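Local coordinates for protein (lectin) (Hyacinthoides hispanica, PDB 1B2P), which is a mannose-specific bulb lectin of a monocot that probably recognises mannose-containing glycans, at residues N1-P9 against P14-I25. Sequence-based numbering, arbitrary orientation.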
ATOM      1  N   ASN A   1       3.022  -6.156   4.206  1.00 29.04           N
ATOM      2  CA  ASN A   1       3.621  -5.761   5.513  1.00 23.46           C
ATOM      3  C   ASN A   1       5.118  -6.142   5.616  1.00 19.85           C
ATOM      4  O   ASN A   1       5.547  -7.084   4.932  1.00 19.17           O
ATOM      5  CB  ASN A   1       2.882  -6.580   6.550  1.00 26.23           C
ATOM      6  CG  ASN A   1       3.429  -6.432   7.965  1.00 28.21           C
ATOM      7  OD1 ASN A   1       3.649  -5.324   8.452  1.00 33.37           O
ATOM      8  ND2 ASN A   1       3.705  -7.536   8.586  1.00 26.61           N
ATOM      9  N   ASN A   2       5.889  -5.291   6.273  1.00 15.94           N
ATOM     10  CA  ASN A   2       7.366  -5.487   6.386  1.00 15.03           C
ATOM     11  C   ASN A   2       7.757  -5.831   7.761  1.00 14.63           C
ATOM     12  O   ASN A   2       8.956  -5.963   8.021  1.00 13.75           O
ATOM     13  CB  ASN A   2       8.032  -4.209   5.926  1.00 14.72           C
ATOM     14  CG  ASN A   2       7.706  -2.915   6.703  1.00 19.45           C
ATOM     15  OD1 ASN A   2       8.530  -1.969   6.599  1.00 24.95           O
ATOM     16  ND2 ASN A   2       6.678  -2.995   7.469  1.00 15.12           N
ATOM     17  N   ILE A   3       6.888  -6.005   8.795  1.00 10.90           N
ATOM     18  CA  ILE A   3       7.335  -6.048  10.182  1.00 10.82           C
ATOM     19  C   ILE A   3       6.555  -7.053  11.042  1.00 13.91           C
ATOM     20  O   ILE A   3       5.348  -7.250  10.742  1.00 15.60           O
ATOM     21  CB  ILE A   3       7.201  -4.630  10.823  1.00 14.45           C
ATOM     22  CG1 ILE A   3       7.557  -4.607  12.301  1.00 17.55           C
ATOM     23  CG2 ILE A   3       5.710  -4.181  10.699  1.00 21.47           C
ATOM     24  CD1 ILE A   3       7.973  -3.167  12.749  1.00 20.11           C
ATOM     25  N   ILE A   4       7.228  -7.767  11.881  1.00 12.82           N
ATOM     26  CA  ILE A   4       6.517  -8.611  12.892  1.00 14.98           C
ATOM     27  C   ILE A   4       6.836  -7.949  14.189  1.00 14.53           C
ATOM     28  O   ILE A   4       8.005  -7.614  14.506  1.00 13.60           O
ATOM     29  CB  ILE A   4       7.128 -10.056  12.891  1.00 14.26           C
ATOM     30  CG1 ILE A   4       6.638 -10.657  11.596  1.00 19.20           C
ATOM     31  CG2 ILE A   4       6.424 -10.678  14.142  1.00 16.33           C
ATOM     32  CD1 ILE A   4       7.373 -12.034  11.362  1.00 20.39           C
ATOM     33  N   PHE A   5       5.811  -7.713  15.047  1.00 11.16           N
ATOM     34  CA  PHE A   5       6.059  -7.279  16.414  1.00 10.56           C
ATOM     35  C   PHE A   5       6.118  -8.372  17.445  1.00 13.22           C
ATOM     36  O   PHE A   5       5.511  -9.436  17.222  1.00 13.79           O
ATOM     37  CB  PHE A   5       4.890  -6.365  16.809  1.00 12.14           C
ATOM     38  CG  PHE A   5       4.725  -5.162  15.939  1.00 10.52           C
ATOM     39  CD1 PHE A   5       5.464  -4.024  16.428  1.00 14.12           C
ATOM     40  CD2 PHE A   5       3.959  -5.026  14.820  1.00 11.55           C
ATOM     41  CE1 PHE A   5       5.340  -2.877  15.619  1.00 12.73           C
ATOM     42  CE2 PHE A   5       3.882  -3.900  14.024  1.00 14.74           C
ATOM     43  CZ  PHE A   5       4.560  -2.767  14.468  1.00 13.32           C
ATOM     44  N   SER A   6       6.998  -8.235  18.414  1.00  9.66           N
ATOM     45  CA  SER A   6       7.174  -9.218  19.443  1.00 10.02           C
ATOM     46  C   SER A   6       5.792  -9.397  20.197  1.00 14.64           C
ATOM     47  O   SER A   6       5.058  -8.485  20.227  1.00 16.64           O
ATOM     48  CB  SER A   6       8.312  -8.975  20.430  1.00 13.42           C
ATOM     49  OG  SER A   6       8.078  -7.689  21.082  1.00 14.52           O
ATOM     50  N   LYS A   7       5.639 -10.643  20.710  1.00 12.48           N
ATOM     51  CA  LYS A   7       4.327 -10.836  21.462  1.00 14.99           C
ATOM     52  C   LYS A   7       4.230  -9.835  22.606  1.00 12.18           C
ATOM     53  O   LYS A   7       5.115  -9.739  23.469  1.00 16.41           O
ATOM     54  CB  LYS A   7       4.408 -12.290  22.008  1.00 20.41           C
ATOM     55  CG  LYS A   7       4.240 -13.360  20.940  1.00 28.76           C
ATOM     56  CD  LYS A   7       4.323 -14.732  21.675  1.00 36.28           C
ATOM     57  CE  LYS A   7       2.892 -15.108  22.060  1.00 40.70           C
ATOM     58  NZ  LYS A   7       2.040 -15.201  20.832  1.00 44.40           N
ATOM     59  N   GLN A   8       3.051  -9.150  22.495  1.00 13.60           N
ATOM     60  CA  GLN A   8       2.847  -8.155  23.586  1.00 15.20           C
ATOM     61  C   GLN A   8       1.359  -7.806  23.626  1.00 14.52           C
ATOM     62  O   GLN A   8       0.587  -8.007  22.742  1.00 15.55           O
ATOM     63  CB  GLN A   8       3.653  -6.876  23.109  1.00 14.93           C
ATOM     64  CG  GLN A   8       3.227  -6.386  21.739  1.00 15.51           C
ATOM     65  CD  GLN A   8       4.171  -5.245  21.284  1.00 19.13           C
ATOM     66  OE1 GLN A   8       3.959  -4.014  21.453  1.00 16.05           O
ATOM     67  NE2 GLN A   8       5.204  -5.716  20.576  1.00 13.43           N
ATOM     68  N   PRO A   9       1.029  -7.151  24.785  1.00 17.07           N
ATOM     69  CA  PRO A   9      -0.441  -6.920  25.001  1.00 22.75           C
ATOM     70  C   PRO A   9      -0.865  -5.579  24.481  1.00 27.46           C
ATOM     71  O   PRO A   9      -1.264  -4.630  25.252  1.00 31.38           O
ATOM     72  CB  PRO A   9      -0.441  -6.831  26.547  1.00 22.15           C
ATOM     73  CG  PRO A   9       0.864  -6.352  27.028  1.00 23.19           C
ATOM     74  CD  PRO A   9       1.811  -6.907  25.962  1.00 18.92           C
ATOM     75  N   PRO A  14       1.241  -7.592  12.641  1.00 14.18           N
ATOM     76  CA  PRO A  14       1.155  -8.905  13.144  1.00 17.01           C
ATOM     77  C   PRO A  14       2.125  -9.260  14.231  1.00 16.75           C
ATOM     78  O   PRO A  14       3.250  -8.729  14.260  1.00 16.50           O
ATOM     79  CB  PRO A  14       1.358  -9.834  11.957  1.00 17.43           C
ATOM     80  CG  PRO A  14       2.326  -9.063  11.112  1.00 19.62           C
ATOM     81  CD  PRO A  14       1.992  -7.614  11.359  1.00 16.44           C
ATOM     82  N   GLN A  15       1.702 -10.230  15.056  1.00 14.43           N
ATOM     83  CA  GLN A  15       2.591 -10.804  16.036  1.00 13.96           C
ATOM     84  C   GLN A  15       2.787 -12.357  15.767  1.00 17.69           C
ATOM     85  O   GLN A  15       3.504 -12.944  16.581  1.00 24.34           O
ATOM     86  CB  GLN A  15       2.118 -10.718  17.488  1.00 20.58           C
ATOM     87  CG  GLN A  15       1.920  -9.221  17.880  1.00 17.65           C
ATOM     88  CD  GLN A  15       1.263  -9.059  19.271  1.00 17.52           C
ATOM     89  OE1 GLN A  15       0.719  -7.914  19.571  1.00 21.96           O
ATOM     90  NE2 GLN A  15       1.447  -9.938  20.149  1.00 14.17           N
ATOM     91  N   ILE A  16       2.196 -12.758  14.721  1.00 18.11           N
ATOM     92  CA  ILE A  16       2.456 -14.247  14.469  1.00 18.58           C
ATOM     93  C   ILE A  16       2.339 -14.289  12.978  1.00 17.25           C
ATOM     94  O   ILE A  16       1.555 -13.598  12.284  1.00 21.78           O
ATOM     95  CB  ILE A  16       1.218 -15.023  14.993  1.00 20.19           C
ATOM     96  CG1 ILE A  16       1.131 -14.966  16.529  1.00 27.46           C
ATOM     97  CG2 ILE A  16       1.455 -16.478  14.480  1.00 23.06           C
ATOM     98  CD1 ILE A  16      -0.003 -15.868  17.089  1.00 31.86           C
ATOM     99  N   LEU A  17       3.226 -15.139  12.340  1.00 15.52           N
ATOM    100  CA  LEU A  17       3.006 -15.502  10.939  1.00 16.04           C
ATOM    101  C   LEU A  17       2.515 -16.980  10.910  1.00 16.11           C
ATOM    102  O   LEU A  17       3.332 -17.788  11.320  1.00 17.67           O
ATOM    103  CB  LEU A  17       4.361 -15.455  10.264  1.00 20.09           C
ATOM    104  CG  LEU A  17       4.925 -14.211   9.646  1.00 24.83           C
ATOM    105  CD1 LEU A  17       6.085 -14.646   8.715  1.00 23.97           C
ATOM    106  CD2 LEU A  17       3.914 -13.402   8.840  1.00 23.87           C
ATOM    107  N   HIS A  18       1.271 -17.080  10.584  1.00 18.94           N
ATOM    108  CA  HIS A  18       0.732 -18.463  10.498  1.00 21.17           C
ATOM    109  C   HIS A  18       1.154 -18.926   9.126  1.00 18.28           C
ATOM    110  O   HIS A  18       1.644 -18.321   8.214  1.00 20.12           O
ATOM    111  CB  HIS A  18      -0.824 -18.345  10.476  1.00 23.46           C
ATOM    112  CG  HIS A  18      -1.359 -17.853  11.782  1.00 29.74           C
ATOM    113  ND1 HIS A  18      -1.425 -18.638  12.909  1.00 33.68           N
ATOM    114  CD2 HIS A  18      -1.822 -16.623  12.137  1.00 34.35           C
ATOM    115  CE1 HIS A  18      -1.902 -17.942  13.923  1.00 34.60           C
ATOM    116  NE2 HIS A  18      -2.160 -16.729  13.469  1.00 35.29           N
ATOM    117  N   ALA A  19       0.950 -20.308   8.960  1.00 19.86           N
ATOM    118  CA  ALA A  19       1.288 -20.925   7.699  1.00 21.49           C
ATOM    119  C   ALA A  19       0.666 -20.289   6.491  1.00 17.88           C
ATOM    120  O   ALA A  19      -0.547 -19.897   6.502  1.00 22.03           O
ATOM    121  CB  ALA A  19       0.780 -22.423   7.734  1.00 24.07           C
ATOM    122  N   THR A  20       1.379 -20.071   5.421  1.00 18.00           N
ATOM    123  CA  THR A  20       1.099 -19.407   4.201  1.00 20.37           C
ATOM    124  C   THR A  20       1.223 -17.864   4.295  1.00 20.75           C
ATOM    125  O   THR A  20       1.068 -17.266   3.249  1.00 23.56           O
ATOM    126  CB  THR A  20      -0.346 -19.604   3.605  1.00 25.02           C
ATOM    127  OG1 THR A  20      -1.380 -19.099   4.396  1.00 26.70           O
ATOM    128  CG2 THR A  20      -0.537 -21.124   3.601  1.00 27.36           C
ATOM    129  N   GLU A  21       1.308 -17.386   5.532  1.00 20.06           N
ATOM    130  CA  GLU A  21       1.446 -15.896   5.590  1.00 19.06           C
ATOM    131  C   GLU A  21       2.914 -15.459   5.374  1.00 19.47           C
ATOM    132  O   GLU A  21       3.847 -16.199   5.722  1.00 17.33           O
ATOM    133  CB  GLU A  21       0.971 -15.478   7.012  1.00 21.69           C
ATOM    134  CG  GLU A  21      -0.550 -15.726   7.116  1.00 23.96           C
ATOM    135  CD  GLU A  21      -1.069 -15.314   8.485  1.00 25.09           C
ATOM    136  OE1 GLU A  21      -0.428 -15.140   9.496  1.00 24.97           O
ATOM    137  OE2 GLU A  21      -2.354 -15.127   8.529  1.00 30.32           O
ATOM    138  N   SER A  22       2.979 -14.124   5.076  1.00 19.45           N
ATOM    139  CA  SER A  22       4.406 -13.720   4.741  1.00 13.96           C
ATOM    140  C   SER A  22       4.559 -12.234   5.040  1.00 17.91           C
ATOM    141  O   SER A  22       3.546 -11.497   5.153  1.00 18.64           O
ATOM    142  CB  SER A  22       4.714 -13.968   3.313  1.00 16.89           C
ATOM    143  OG  SER A  22       3.812 -13.218   2.456  1.00 21.77           O
ATOM    144  N   LEU A  23       5.787 -11.820   5.145  1.00 13.55           N
ATOM    145  CA  LEU A  23       6.124 -10.387   4.945  1.00 14.03           C
ATOM    146  C   LEU A  23       6.520 -10.256   3.508  1.00 16.39           C
ATOM    147  O   LEU A  23       7.093 -11.175   2.911  1.00 16.05           O
ATOM    148  CB  LEU A  23       7.342 -10.038   5.791  1.00 14.51           C
ATOM    149  CG  LEU A  23       7.217 -10.300   7.298  1.00 16.66           C
ATOM    150  CD1 LEU A  23       8.393  -9.763   8.089  1.00 17.38           C
ATOM    151  CD2 LEU A  23       5.935  -9.643   7.866  1.00 19.41           C
ATOM    152  N   GLU A  24       6.283  -9.082   2.917  1.00 12.68           N
ATOM    153  CA  GLU A  24       6.620  -8.929   1.488  1.00 12.82           C
ATOM    154  C   GLU A  24       6.934  -7.466   1.227  1.00 17.94           C
ATOM    155  O   GLU A  24       6.076  -6.613   1.594  1.00 19.94           O
ATOM    156  CB  GLU A  24       5.508  -9.371   0.574  1.00 18.71           C
ATOM    157  CG  GLU A  24       5.673  -9.096  -0.904  1.00 24.26           C
ATOM    158  CD  GLU A  24       4.473  -9.583  -1.683  1.00 33.12           C
ATOM    159  OE1 GLU A  24       3.463  -8.829  -1.699  1.00 43.15           O
ATOM    160  OE2 GLU A  24       4.510 -10.710  -2.125  1.00 37.02           O
ATOM    161  N   ILE A  25       8.045  -7.218   0.519  1.00 14.39           N
ATOM    162  CA  ILE A  25       8.197  -5.870   0.006  1.00 15.87           C
ATOM    163  C   ILE A  25       8.769  -5.977  -1.430  1.00 20.02           C
ATOM    164  O   ILE A  25       9.211  -7.053  -1.834  1.00 15.74           O
ATOM    165  CB  ILE A  25       9.251  -5.151   0.810  1.00 16.14           C
ATOM    166  CG1 ILE A  25      10.641  -5.771   0.808  1.00 15.55           C
ATOM    167  CG2 ILE A  25       8.768  -4.961   2.283  1.00 20.70           C
ATOM    168  CD1 ILE A  25      11.714  -4.924   1.477  1.00 23.00           C
TER
HETATM  169  O   HOH W   1       2.893  -8.748   3.661  1.00 34.96           O
HETATM  170  O   HOH W   2       2.169 -10.156   7.438  1.00 38.12           O
HETATM  171  O   HOH W   3       4.488  -4.782   2.739  1.00 41.60           O
HETATM  172  O   HOH W   4       5.556 -12.172  17.569  1.00 21.63           O
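The carbonyl oxygen of Pro14 meets the Phe5 ring at its edge, near the ring plane, 3.8 Å from CD2. One face of the ring carries Ile3 CG1, offset toward the rim. Phe5 CG lies anti to its own carbonyl carbon (chi1 -59°) and beside its backbone N, the atom that bonds to Pro14 O; this brings the ring edge to the same oxygen. That hydrogen bond, from Phe5 N to Pro14 O, is 2.9 Å long. The oxygen also takes a CA-H...O contact from Ile4. In return, Gln15 CA points its hydrogen at Phe5 O.

The Asn1 amide is the second flat group. Its ND2 donates to Ile3 O (2.7 Å), with the donor tilted 24° from the carbonyl plane. A weak bond from Ile3 N to Asn1 OD1 also ties the group down. Held this way, ND2 lies close to Pro14 CG (3.3 Å) and Leu23 CD2 (3.2 Å); the Asn1 and Pro14 side chains come from opposite directions. A water accepts from Asn1 ND2 and donates to Ser22 O. The backbone bond from Glu24 N to Asn1 O (2.9 Å) ties the N-terminal residue to strand 22-27.

The Ile4 side chain reaches both Leu17 and Leu23. Its CD1 touches Leu17 CG at 3.7 Å, and its CG1 touches Leu23 CD2 at 3.9 Å. Both pairs cross at about a right angle.

The contact joins three antiparallel sheets of the bulb-type lectin fold. Strand 3-5 pairs with strand 95-99; Leu23, from strand 22-27, packs on Leu97 and Leu99 of that strand. Leu17 is backbone hydrogen-bonded with Ala65 of strand 64-67, and Ile25 touches Tyr32 of strand 30-36.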